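Local coordinates for fucolectin-related protein (Streptococcus pneumoniae, PDB 2WMF), which probably hydrolyses fucosylated blood-group antigens of the host as the catalytic module of a family 98 glycoside hydrolase, at residues 74-80 / 113-118; 151-155 / 185-190; 271-277 / 464-468; 352-357 / 371-376. One frame throughout, in Å; residues are numbered along the deposited sequence.

Overall arrangement
Contacts 1 and 2 belong to the closed eight-stranded parallel barrel: contact 1 pairs its second and third strands, whereas contact 2 joins segments that follow its fourth and fifth. Their nearest atoms are about 9 Å apart. Contact 3 fastens a barrel helix to the start of a strand in one of the antiparallel C-terminal sheets, about 26 Å from contact 1 between centres and across the middle of the chain from it. Contact 4 lies in sequence between the two segments of contact 3, and approaches contact 2 to about 6 Å at the nearest atoms. Barrel enzymes carry their active sites at the C-terminal strand ends, the end from which the 151-155 loop of contact 2 emerges.

Contact 1: residues 74-80 / 113-118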
# COMPACT_ATOMS: atom_id res chain seq x y z
N ALA A 74 -0.62 14.96 -2.09
CA ALA A 74 0.30 14.58 -0.99
C ALA A 74 0.08 15.37 0.30
O ALA A 74 -0.43 16.49 0.28
CB ALA A 74 1.78 14.71 -1.44
N ALA A 75 0.55 14.81 1.40
CA ALA A 75 0.57 15.45 2.68
C ALA A 75 1.64 14.81 3.54
O ALA A 75 2.09 13.69 3.26
CB ALA A 75 -0.78 15.37 3.37
N ILE A 76 1.99 15.51 4.59
CA ILE A 76 2.98 15.07 5.56
C ILE A 76 2.31 14.63 6.86
O ILE A 76 1.48 15.34 7.46
CB ILE A 76 4.01 16.19 5.87
CG1 ILE A 76 4.69 16.67 4.57
CG2 ILE A 76 5.03 15.71 6.90
CD1 ILE A 76 5.42 15.56 3.78
N GLU A 77 2.66 13.42 7.30
CA GLU A 77 2.19 12.88 8.59
C GLU A 77 3.18 13.33 9.67
O GLU A 77 4.39 13.31 9.46
CB GLU A 77 2.14 11.34 8.55
CG GLU A 77 2.11 10.72 9.97
CD GLU A 77 2.31 9.23 10.03
OE1 GLU A 77 1.76 8.51 9.20
OE2 GLU A 77 3.01 8.73 10.98
N LEU A 78 2.63 13.81 10.79
CA LEU A 78 3.41 14.24 11.93
C LEU A 78 3.13 13.31 13.08
O LEU A 78 2.07 13.34 13.64
CB LEU A 78 3.08 15.69 12.31
CG LEU A 78 3.51 16.76 11.28
CD1 LEU A 78 2.81 18.11 11.65
CD2 LEU A 78 5.03 16.96 11.24
N HIS A 79 4.12 12.48 13.42
CA HIS A 79 4.02 11.49 14.47
C HIS A 79 4.90 11.95 15.65
O HIS A 79 6.10 12.13 15.49
CB HIS A 79 4.52 10.10 13.97
CG HIS A 79 4.12 8.96 14.87
ND1 HIS A 79 4.13 9.04 16.25
CD2 HIS A 79 3.69 7.71 14.56
CE1 HIS A 79 3.70 7.88 16.74
NE2 HIS A 79 3.41 7.07 15.74
N PRO A 80 4.29 12.15 16.83
CA PRO A 80 5.07 12.73 17.92
C PRO A 80 6.19 11.82 18.40
O PRO A 80 7.19 12.32 18.93
CB PRO A 80 4.01 12.98 19.01
CG PRO A 80 2.90 11.99 18.72
CD PRO A 80 2.89 11.87 17.21
N ILE A 113 2.23 23.82 4.11
CA ILE A 113 2.42 22.36 3.92
C ILE A 113 1.23 21.62 4.54
O ILE A 113 1.02 21.76 5.74
CB ILE A 113 3.68 21.87 4.61
CG1 ILE A 113 4.92 22.53 3.98
CG2 ILE A 113 3.77 20.28 4.56
CD1 ILE A 113 6.18 22.29 4.78
N PRO A 114 0.49 20.81 3.76
CA PRO A 114 -0.65 20.05 4.34
C PRO A 114 -0.16 18.94 5.28
O PRO A 114 0.75 18.19 4.92
CB PRO A 114 -1.36 19.46 3.11
CG PRO A 114 -0.33 19.38 2.05
CD PRO A 114 0.64 20.54 2.31
N VAL A 115 -0.73 18.89 6.48
CA VAL A 115 -0.34 17.91 7.46
C VAL A 115 -1.50 17.16 8.11
O VAL A 115 -2.63 17.66 8.17
CB VAL A 115 0.55 18.55 8.57
CG1 VAL A 115 1.86 19.14 7.98
CG2 VAL A 115 -0.24 19.60 9.39
N PHE A 116 -1.18 15.94 8.57
CA PHE A 116 -2.04 15.14 9.44
C PHE A 116 -1.26 14.79 10.72
O PHE A 116 -0.10 14.49 10.62
CB PHE A 116 -2.37 13.79 8.74
CG PHE A 116 -3.36 13.92 7.60
CD1 PHE A 116 -4.67 13.54 7.76
CD2 PHE A 116 -2.93 14.36 6.35
CE1 PHE A 116 -5.58 13.63 6.70
CE2 PHE A 116 -3.84 14.47 5.26
CZ PHE A 116 -5.17 14.12 5.46
N LEU A 117 -1.92 14.85 11.87
CA LEU A 117 -1.32 14.56 13.17
C LEU A 117 -1.70 13.15 13.61
O LEU A 117 -2.86 12.79 13.54
CB LEU A 117 -1.81 15.51 14.26
CG LEU A 117 -1.70 17.02 14.05
CD1 LEU A 117 -2.24 17.73 15.30
CD2 LEU A 117 -0.26 17.36 13.73
N VAL A 118 -0.72 12.38 14.06
CA VAL A 118 -0.99 11.09 14.71
C VAL A 118 -1.35 11.40 16.16
O VAL A 118 -0.50 11.86 16.92
CB VAL A 118 0.21 10.13 14.69
CG1 VAL A 118 -0.16 8.83 15.40
CG2 VAL A 118 0.72 9.88 13.22
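Ile76 and Leu78 zip onto the 113-118 segment through an unbroken ladder of backbone hydrogen bonds. Ile76 N gives to Pro114 O at 3.0 Å, and Ile76 O accepts a hydrogen bond from Phe116 N at 2.9 Å. One step on, Leu78 N reaches Phe116 O at 2.8 Å and Leu78 O accepts from Val118 N at 3.0 Å. Ile76 and Leu78 thus each use both N-H and C=O on this neighbour, while Ala75, Glu77 and His79 make backbone hydrogen bonds to strand 39-45. The N-to-C directions differ by 23°, which establishes a parallel pair with the twist expected of a barrel.

Apolar contacts fall on both faces. On that of Ile76, Val115 and Leu117, CD1 of Leu78 settles between Val115 CB (3.8 Å) and Leu117 CD2; helix 95-111 covers this side through Met104 and Ala108. On the other face, the CB of Ala75 meets the edge of the Phe116 ring in its plane, 3.7 Å from CE2. Glu77, extended into the same side, sends OE1 to Asn291 of strand 289-293.

At the C-terminal end Val118 has its CG1 anti to the backbone N (chi1 180°), which sets that methyl over the His79 ring: a CH-pi contact 4.0 Å from the centroid and only 10° off the normal. Its other methyl, CG2, lies against the carboxylate end of Glu77.

Strand 74-79, helix 95-111 and strand 115-121 form a beta-alpha-beta unit, the repeating element of a TIM-type (beta/alpha)8 barrel.

Contact 2: residues 151-155 / 185-190; sequences NYWIY and WFWETI
Tyr155 and Phe186 stand almost perpendicular, their ring planes at 89°, where a loop of the beta/alpha barrel meets a helix. The loop follows strand 143-149 and contains a type I turn from Asn151 to Ile154; helix 184-192 follows the next strand, 176-180. The centroids of the two rings are 5.8 Å apart, and the touch is made by Tyr155 CD1 against Phe186 CE1.

Phe186 projects from the helix toward the turn with its ring carbon CG anti to the backbone N (chi1 -180°). This extended setting carries CD1 to the CA of Tyr152, and CZ to within 3.8 Å of Asn151 CB. Asn151 itself is held by its amide, OD1 taking the N-H of Gly123 and ND2 reaching Asn148.

Along its far half, the Tyr155 ring crosses the helix surface. Its CE1 is 3.6 Å from CD1 of Ile190, the two side chains running past each other in opposite senses, while the phenol end, CZ and OH, lies against the CG2 methyl of Thr189.

Trp185 approaches differently, with the benzo edge of its indole. CZ2 comes 3.3 Å from Tyr152 O, which lies in the indole plane, and CH2 borders the Tyr155 CB. Its NE1 is hydrogen-bonded to Glu183, just before the segment.

One turn along the helix, Thr189 holds the carbonyl of Trp185 twice: OG1, at 2.7 Å, and the backbone N reach Trp185 O from opposite faces of the carbonyl plane.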
# COMPACT_ATOMS: atom_id res chain seq x y z
N ASN A 151 -3.05 -0.94 16.84
CA ASN A 151 -3.65 -1.36 18.12
C ASN A 151 -3.92 -2.85 18.23
O ASN A 151 -4.45 -3.29 19.22
CB ASN A 151 -4.98 -0.61 18.34
CG ASN A 151 -4.82 0.89 18.33
OD1 ASN A 151 -4.52 1.48 19.34
ND2 ASN A 151 -5.04 1.50 17.15
N TYR A 152 -3.57 -3.61 17.19
CA TYR A 152 -3.94 -5.05 17.14
C TYR A 152 -3.34 -5.86 18.31
O TYR A 152 -3.89 -6.90 18.68
CB TYR A 152 -3.61 -5.67 15.74
CG TYR A 152 -2.24 -5.25 15.24
CD1 TYR A 152 -1.06 -5.81 15.76
CD2 TYR A 152 -2.11 -4.27 14.28
CE1 TYR A 152 0.19 -5.35 15.32
CE2 TYR A 152 -0.90 -3.83 13.86
CZ TYR A 152 0.26 -4.38 14.37
OH TYR A 152 1.48 -3.86 13.92
N TRP A 153 -2.23 -5.39 18.86
CA TRP A 153 -1.58 -6.10 19.96
C TRP A 153 -1.96 -5.61 21.36
O TRP A 153 -1.46 -6.13 22.38
CB TRP A 153 -0.06 -6.09 19.79
CG TRP A 153 0.55 -4.70 19.76
CD1 TRP A 153 0.65 -3.90 18.67
CD2 TRP A 153 1.14 -3.97 20.86
NE1 TRP A 153 1.23 -2.69 19.02
CE2 TRP A 153 1.57 -2.73 20.35
CE3 TRP A 153 1.36 -4.25 22.22
CZ2 TRP A 153 2.21 -1.78 21.14
CZ3 TRP A 153 2.02 -3.29 23.00
CH2 TRP A 153 2.41 -2.06 22.48
N ILE A 154 -2.84 -4.62 21.40
CA ILE A 154 -3.10 -3.87 22.65
C ILE A 154 -4.50 -3.25 22.63
O ILE A 154 -4.71 -2.07 22.94
CB ILE A 154 -1.93 -2.88 22.91
CG1 ILE A 154 -2.00 -2.23 24.28
CG2 ILE A 154 -1.79 -1.82 21.80
CD1 ILE A 154 -0.61 -1.87 24.82
N TYR A 155 -5.47 -4.05 22.21
CA TYR A 155 -6.84 -3.57 22.03
C TYR A 155 -7.48 -3.24 23.39
O TYR A 155 -7.27 -3.95 24.39
CB TYR A 155 -7.67 -4.61 21.31
CG TYR A 155 -9.11 -4.18 21.14
CD1 TYR A 155 -9.44 -3.18 20.23
CD2 TYR A 155 -10.16 -4.72 21.92
CE1 TYR A 155 -10.75 -2.73 20.08
CE2 TYR A 155 -11.50 -4.28 21.75
CZ TYR A 155 -11.76 -3.28 20.81
OH TYR A 155 -13.05 -2.74 20.59
N TRP A 185 -9.97 -10.47 13.15
CA TRP A 185 -10.73 -10.35 14.43
C TRP A 185 -10.79 -8.88 14.86
O TRP A 185 -11.80 -8.42 15.40
CB TRP A 185 -10.09 -11.24 15.52
CG TRP A 185 -8.80 -10.69 15.99
CD1 TRP A 185 -7.55 -10.89 15.42
CD2 TRP A 185 -8.61 -9.75 17.05
NE1 TRP A 185 -6.61 -10.10 16.08
CE2 TRP A 185 -7.24 -9.41 17.08
CE3 TRP A 185 -9.47 -9.16 18.00
CZ2 TRP A 185 -6.72 -8.53 18.02
CZ3 TRP A 185 -8.94 -8.25 18.92
CH2 TRP A 185 -7.60 -7.93 18.89
N PHE A 186 -9.70 -8.14 14.62
CA PHE A 186 -9.56 -6.77 15.08
C PHE A 186 -10.58 -5.88 14.36
O PHE A 186 -11.37 -5.16 14.97
CB PHE A 186 -8.12 -6.25 14.89
CG PHE A 186 -7.95 -4.84 15.36
CD1 PHE A 186 -7.61 -4.57 16.67
CD2 PHE A 186 -8.23 -3.78 14.51
CE1 PHE A 186 -7.53 -3.28 17.16
CE2 PHE A 186 -8.15 -2.44 14.99
CZ PHE A 186 -7.82 -2.20 16.33
N TRP A 187 -10.54 -5.90 13.04
CA TRP A 187 -11.47 -5.08 12.28
C TRP A 187 -12.92 -5.53 12.50
O TRP A 187 -13.85 -4.67 12.49
CB TRP A 187 -11.09 -5.05 10.78
CG TRP A 187 -9.96 -4.13 10.48
CD1 TRP A 187 -8.76 -4.45 9.94
CD2 TRP A 187 -9.94 -2.70 10.65
NE1 TRP A 187 -7.98 -3.33 9.80
CE2 TRP A 187 -8.67 -2.24 10.24
CE3 TRP A 187 -10.86 -1.76 11.14
CZ2 TRP A 187 -8.30 -0.88 10.26
CZ3 TRP A 187 -10.48 -0.42 11.22
CH2 TRP A 187 -9.22 0.01 10.76
N GLU A 188 -13.14 -6.82 12.67
CA GLU A 188 -14.49 -7.30 13.00
C GLU A 188 -14.96 -6.62 14.31
O GLU A 188 -16.11 -6.16 14.46
CB GLU A 188 -14.51 -8.83 13.12
CG GLU A 188 -14.45 -9.55 11.83
CD GLU A 188 -14.15 -11.03 11.93
OE1 GLU A 188 -14.09 -11.60 13.08
OE2 GLU A 188 -14.03 -11.65 10.85
N THR A 189 -14.05 -6.52 15.26
CA THR A 189 -14.36 -6.00 16.57
C THR A 189 -14.64 -4.50 16.53
O THR A 189 -15.62 -4.01 17.13
CB THR A 189 -13.22 -6.36 17.59
OG1 THR A 189 -13.14 -7.78 17.70
CG2 THR A 189 -13.51 -5.81 18.95
N ILE A 190 -13.83 -3.79 15.75
CA ILE A 190 -14.03 -2.32 15.64
C ILE A 190 -15.43 -1.99 15.12
O ILE A 190 -16.10 -1.13 15.69
CB ILE A 190 -12.93 -1.65 14.75
CG1 ILE A 190 -11.56 -1.86 15.40
CG2 ILE A 190 -13.25 -0.18 14.42
CD1 ILE A 190 -11.46 -1.53 16.81

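Contact 3: residues 271-277 / 464-468; sequences PESMIAM and PHTYA
His465 presents one face of its imidazole to Pro271, which occupies the N-cap position of helix 272-283. Pro271 CG sits 3.4 Å from the ring centroid and 6° off the normal, a close, centred CH-pi contact; Pro464 CB covers the opposite face, nearer the rim. The ring is therefore wedged between two prolines. His465 has a left-handed backbone conformation. Ser273 grips the peptide of His465, donating from OG to His465 O at 2.7 Å. OG lies 45° out of the carbonyl plane, above it and not on a lone pair.

Tyr467, two residues on at the start of strand 467-472, meets the next turn of the helix through its ring carbon CE2, 3.5 Å from Ala276 CB.

Met277 bridges Tyr467 and the His465 backbone: its CG is 3.9 Å from Tyr467 CB, and a bend at chi3 turns the end of the chain so that SD approaches His465 CA. Tyr434 of strand 430-434 borders both Met277 and Tyr467, so a barrel helix here meets a sheet of the C-terminal domain.

The buried imidazole has both nitrogens engaged, ND1 with Arg485 NH1 and NE2 with Ala438 O. An arginine donor on one side and a carbonyl acceptor on the other are consistent with a neutral ring protonated at NE2.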
# COMPACT_ATOMS: atom_id res chain seq x y z
N PRO A 271 12.53 -5.45 -0.99
CA PRO A 271 12.82 -4.89 -2.33
C PRO A 271 11.93 -3.67 -2.66
O PRO A 271 10.72 -3.65 -2.39
CB PRO A 271 12.56 -6.06 -3.25
CG PRO A 271 12.88 -7.23 -2.42
CD PRO A 271 12.37 -6.91 -1.05
N GLU A 272 12.58 -2.66 -3.23
CA GLU A 272 11.89 -1.40 -3.60
C GLU A 272 10.65 -1.63 -4.46
O GLU A 272 9.57 -1.10 -4.19
CB GLU A 272 12.86 -0.44 -4.31
CG GLU A 272 13.97 0.12 -3.39
CD GLU A 272 15.23 -0.69 -3.25
OE1 GLU A 272 15.24 -1.93 -3.53
OE2 GLU A 272 16.26 -0.04 -2.86
N SER A 273 10.80 -2.43 -5.50
CA SER A 273 9.65 -2.71 -6.38
C SER A 273 8.57 -3.50 -5.66
O SER A 273 7.38 -3.44 -6.02
CB SER A 273 10.11 -3.47 -7.61
OG SER A 273 10.79 -4.63 -7.19
N MET A 274 8.94 -4.25 -4.63
CA MET A 274 7.93 -5.00 -3.89
C MET A 274 7.03 -4.06 -3.05
O MET A 274 5.85 -4.36 -2.82
CB MET A 274 8.54 -6.08 -3.00
CG MET A 274 7.53 -6.90 -2.18
SD MET A 274 8.40 -8.23 -1.27
CE MET A 274 7.11 -8.62 -0.08
N ILE A 275 7.59 -2.95 -2.58
CA ILE A 275 6.79 -1.89 -1.93
C ILE A 275 5.65 -1.43 -2.92
O ILE A 275 4.46 -1.34 -2.56
CB ILE A 275 7.62 -0.70 -1.53
CG1 ILE A 275 8.67 -1.07 -0.47
CG2 ILE A 275 6.74 0.41 -0.92
CD1 ILE A 275 9.77 -0.03 -0.35
N ALA A 276 6.07 -1.19 -4.17
CA ALA A 276 5.11 -0.86 -5.25
C ALA A 276 4.08 -1.96 -5.52
O ALA A 276 2.89 -1.67 -5.80
CB ALA A 276 5.84 -0.45 -6.51
N MET A 277 4.51 -3.22 -5.45
CA MET A 277 3.56 -4.32 -5.61
C MET A 277 2.48 -4.34 -4.50
O MET A 277 1.28 -4.59 -4.76
CB MET A 277 4.30 -5.64 -5.70
CG MET A 277 5.16 -5.72 -6.98
SD MET A 277 6.63 -6.82 -6.93
CE MET A 277 5.89 -8.22 -6.25
N PRO A 464 11.96 -12.30 -9.87
CA PRO A 464 11.39 -11.75 -8.67
C PRO A 464 11.47 -10.22 -8.56
O PRO A 464 12.42 -9.61 -9.03
CB PRO A 464 12.17 -12.44 -7.54
CG PRO A 464 12.57 -13.80 -8.14
CD PRO A 464 12.86 -13.46 -9.59
N HIS A 465 10.47 -9.64 -7.91
CA HIS A 465 10.43 -8.19 -7.65
C HIS A 465 10.36 -7.42 -8.98
O HIS A 465 11.04 -6.39 -9.19
CB HIS A 465 11.58 -7.75 -6.74
CG HIS A 465 11.77 -8.70 -5.61
ND1 HIS A 465 12.98 -9.32 -5.35
CD2 HIS A 465 10.89 -9.20 -4.72
CE1 HIS A 465 12.83 -10.13 -4.32
NE2 HIS A 465 11.56 -10.10 -3.92
N THR A 466 9.52 -7.96 -9.87
CA THR A 466 9.17 -7.33 -11.14
C THR A 466 7.65 -7.21 -11.22
O THR A 466 6.96 -8.20 -11.00
CB THR A 466 9.67 -8.14 -12.39
OG1 THR A 466 11.07 -8.36 -12.25
CG2 THR A 466 9.44 -7.34 -13.69
N TYR A 467 7.17 -6.01 -11.54
CA TYR A 467 5.78 -5.80 -11.87
C TYR A 467 5.65 -5.20 -13.28
O TYR A 467 6.61 -4.63 -13.85
CB TYR A 467 5.02 -5.03 -10.80
CG TYR A 467 5.27 -3.51 -10.74
CD1 TYR A 467 4.64 -2.64 -11.62
CD2 TYR A 467 6.16 -2.96 -9.82
CE1 TYR A 467 4.85 -1.24 -11.55
CE2 TYR A 467 6.37 -1.57 -9.73
CZ TYR A 467 5.71 -0.70 -10.60
OH TYR A 467 5.90 0.68 -10.50
N ALA A 468 4.44 -5.37 -13.83
CA ALA A 468 4.11 -4.85 -15.16
C ALA A 468 2.67 -4.42 -15.19
O ALA A 468 1.81 -5.00 -14.48
CB ALA A 468 4.39 -5.91 -16.25

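Contact 4: residues 352-357 / 371-376; sequences FYQGLY and YHILPV
Tyr357 thrusts its ring into a hollow bounded by Tyr371, His372 and Leu374, and its hydroxyl closes the far end. Leu374 N donates to Tyr357 OH at 3.0 Å with an angle of 157° at the hydrogen. Over one face of the phenol ring hangs His372 O, 3.6 Å above its plane and offset toward the rim, while Leu374 CG and Tyr371 CD2 lie at its edge. The placing of CG between backbone N and carbonyl carbon (chi1 69°) swings the ring across toward 371-376.

Leu374 is the answering bump. Its CD1 enters a pocket lined by Tyr357 CE2 (3.9 Å), Leu356 CD1 and Phe352 CE2; Leu410 of helix 406-413 also touches the Leu374 side chain.

Both segments come from the long irregular connection that follows strand 337-340, the second running into strand 376-377. A tight bend shapes the first segment, where Leu356 N and Tyr357 N both bond to Tyr353 O. The connection rests on barrel helix 219-231: Ser224 OG is hydrogen-bonded to Tyr353 OH and to Leu374 O.

Leu356 branches two ways: CD2 lies over a face of the Tyr371 ring, a CH-pi contact 3.9 Å from the centroid and 22° off its normal. The Tyr371 hydroxyl, also hydrogen-bonded to Asn411, takes a hydrogen bond from a water in the ring plane (2.8 Å); the same water donates to Gly355 O (2.8 Å) and, weakly, to Leu356 O, filling the notch between phenol and turn.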
# COMPACT_ATOMS: atom_id res chain seq x y z
N PHE A 352 -9.19 -19.93 4.26
CA PHE A 352 -10.09 -19.53 3.20
C PHE A 352 -9.36 -19.23 1.89
O PHE A 352 -9.87 -19.56 0.83
CB PHE A 352 -10.95 -18.32 3.62
CG PHE A 352 -11.98 -17.93 2.59
CD1 PHE A 352 -13.18 -18.66 2.43
CD2 PHE A 352 -11.76 -16.86 1.75
CE1 PHE A 352 -14.11 -18.29 1.47
CE2 PHE A 352 -12.67 -16.50 0.80
CZ PHE A 352 -13.86 -17.19 0.65
N TYR A 353 -8.23 -18.51 1.96
CA TYR A 353 -7.62 -18.01 0.74
C TYR A 353 -6.71 -19.05 0.05
O TYR A 353 -6.29 -18.86 -1.12
CB TYR A 353 -6.87 -16.71 1.03
CG TYR A 353 -7.82 -15.63 1.51
CD1 TYR A 353 -8.53 -14.86 0.60
CD2 TYR A 353 -8.04 -15.41 2.86
CE1 TYR A 353 -9.41 -13.87 1.02
CE2 TYR A 353 -8.95 -14.43 3.29
CZ TYR A 353 -9.64 -13.69 2.37
OH TYR A 353 -10.49 -12.71 2.81
N GLN A 354 -6.45 -20.15 0.73
CA GLN A 354 -5.67 -21.27 0.13
C GLN A 354 -6.41 -21.84 -1.07
O GLN A 354 -7.66 -21.96 -1.08
CB GLN A 354 -5.48 -22.36 1.16
CG GLN A 354 -4.71 -21.93 2.36
CD GLN A 354 -3.22 -22.00 2.15
OE1 GLN A 354 -2.74 -22.54 1.15
NE2 GLN A 354 -2.48 -21.47 3.11
N GLY A 355 -5.69 -22.17 -2.13
CA GLY A 355 -6.33 -22.60 -3.36
C GLY A 355 -7.00 -21.57 -4.21
O GLY A 355 -7.35 -21.86 -5.35
N LEU A 356 -7.18 -20.37 -3.67
CA LEU A 356 -7.79 -19.27 -4.40
C LEU A 356 -6.73 -18.30 -4.82
O LEU A 356 -6.35 -18.26 -6.00
CB LEU A 356 -8.90 -18.55 -3.59
CG LEU A 356 -10.16 -19.34 -3.37
CD1 LEU A 356 -11.04 -18.63 -2.31
CD2 LEU A 356 -10.85 -19.59 -4.74
N TYR A 357 -6.19 -17.55 -3.86
CA TYR A 357 -5.27 -16.52 -4.26
C TYR A 357 -4.20 -16.07 -3.30
O TYR A 357 -3.41 -15.19 -3.65
CB TYR A 357 -6.02 -15.35 -4.79
CG TYR A 357 -6.87 -14.51 -3.86
CD1 TYR A 357 -6.30 -13.55 -3.04
CD2 TYR A 357 -8.25 -14.57 -3.90
CE1 TYR A 357 -7.11 -12.73 -2.22
CE2 TYR A 357 -9.06 -13.73 -3.10
CZ TYR A 357 -8.47 -12.80 -2.30
OH TYR A 357 -9.26 -11.96 -1.56
N TYR A 371 -9.78 -13.62 -8.98
CA TYR A 371 -10.95 -13.30 -8.15
C TYR A 371 -10.86 -11.85 -7.62
O TYR A 371 -11.71 -11.44 -6.85
CB TYR A 371 -11.03 -14.27 -6.95
CG TYR A 371 -10.71 -15.71 -7.32
CD1 TYR A 371 -11.69 -16.57 -7.82
CD2 TYR A 371 -9.40 -16.20 -7.21
CE1 TYR A 371 -11.38 -17.88 -8.21
CE2 TYR A 371 -9.09 -17.52 -7.60
CZ TYR A 371 -10.07 -18.34 -8.09
OH TYR A 371 -9.71 -19.63 -8.42
N HIS A 372 -9.84 -11.10 -8.04
CA HIS A 372 -9.54 -9.80 -7.46
C HIS A 372 -9.34 -9.99 -5.95
O HIS A 372 -9.04 -11.09 -5.52
CB HIS A 372 -10.67 -8.80 -7.77
CG HIS A 372 -11.11 -8.83 -9.20
ND1 HIS A 372 -10.36 -8.25 -10.20
CD2 HIS A 372 -12.19 -9.38 -9.79
CE1 HIS A 372 -10.95 -8.48 -11.37
NE2 HIS A 372 -12.08 -9.15 -11.15
N ILE A 373 -9.51 -8.94 -5.17
CA ILE A 373 -9.76 -9.08 -3.72
C ILE A 373 -11.24 -9.48 -3.55
O ILE A 373 -12.16 -8.75 -4.00
CB ILE A 373 -9.48 -7.78 -2.94
CG1 ILE A 373 -7.97 -7.52 -2.87
CG2 ILE A 373 -10.07 -7.85 -1.54
CD1 ILE A 373 -7.61 -6.06 -2.50
N LEU A 374 -11.50 -10.65 -2.97
CA LEU A 374 -12.89 -11.08 -2.69
C LEU A 374 -13.41 -10.26 -1.47
O LEU A 374 -12.80 -10.30 -0.40
CB LEU A 374 -12.92 -12.57 -2.39
CG LEU A 374 -12.99 -13.52 -3.56
CD1 LEU A 374 -12.73 -14.97 -3.14
CD2 LEU A 374 -14.41 -13.40 -4.21
N PRO A 375 -14.45 -9.44 -1.64
CA PRO A 375 -14.93 -8.66 -0.49
C PRO A 375 -15.49 -9.53 0.64
O PRO A 375 -16.22 -10.53 0.39
CB PRO A 375 -16.05 -7.80 -1.11
CG PRO A 375 -15.76 -7.76 -2.58
CD PRO A 375 -15.23 -9.14 -2.85
N VAL A 376 -15.13 -9.15 1.87
CA VAL A 376 -15.77 -9.66 3.06
C VAL A 376 -16.65 -8.55 3.60
O VAL A 376 -16.17 -7.43 3.81
CB VAL A 376 -14.75 -10.15 4.14
CG1 VAL A 376 -15.46 -10.34 5.50
CG2 VAL A 376 -14.13 -11.43 3.70
O HOH W 1 -7.20 -20.82 -7.90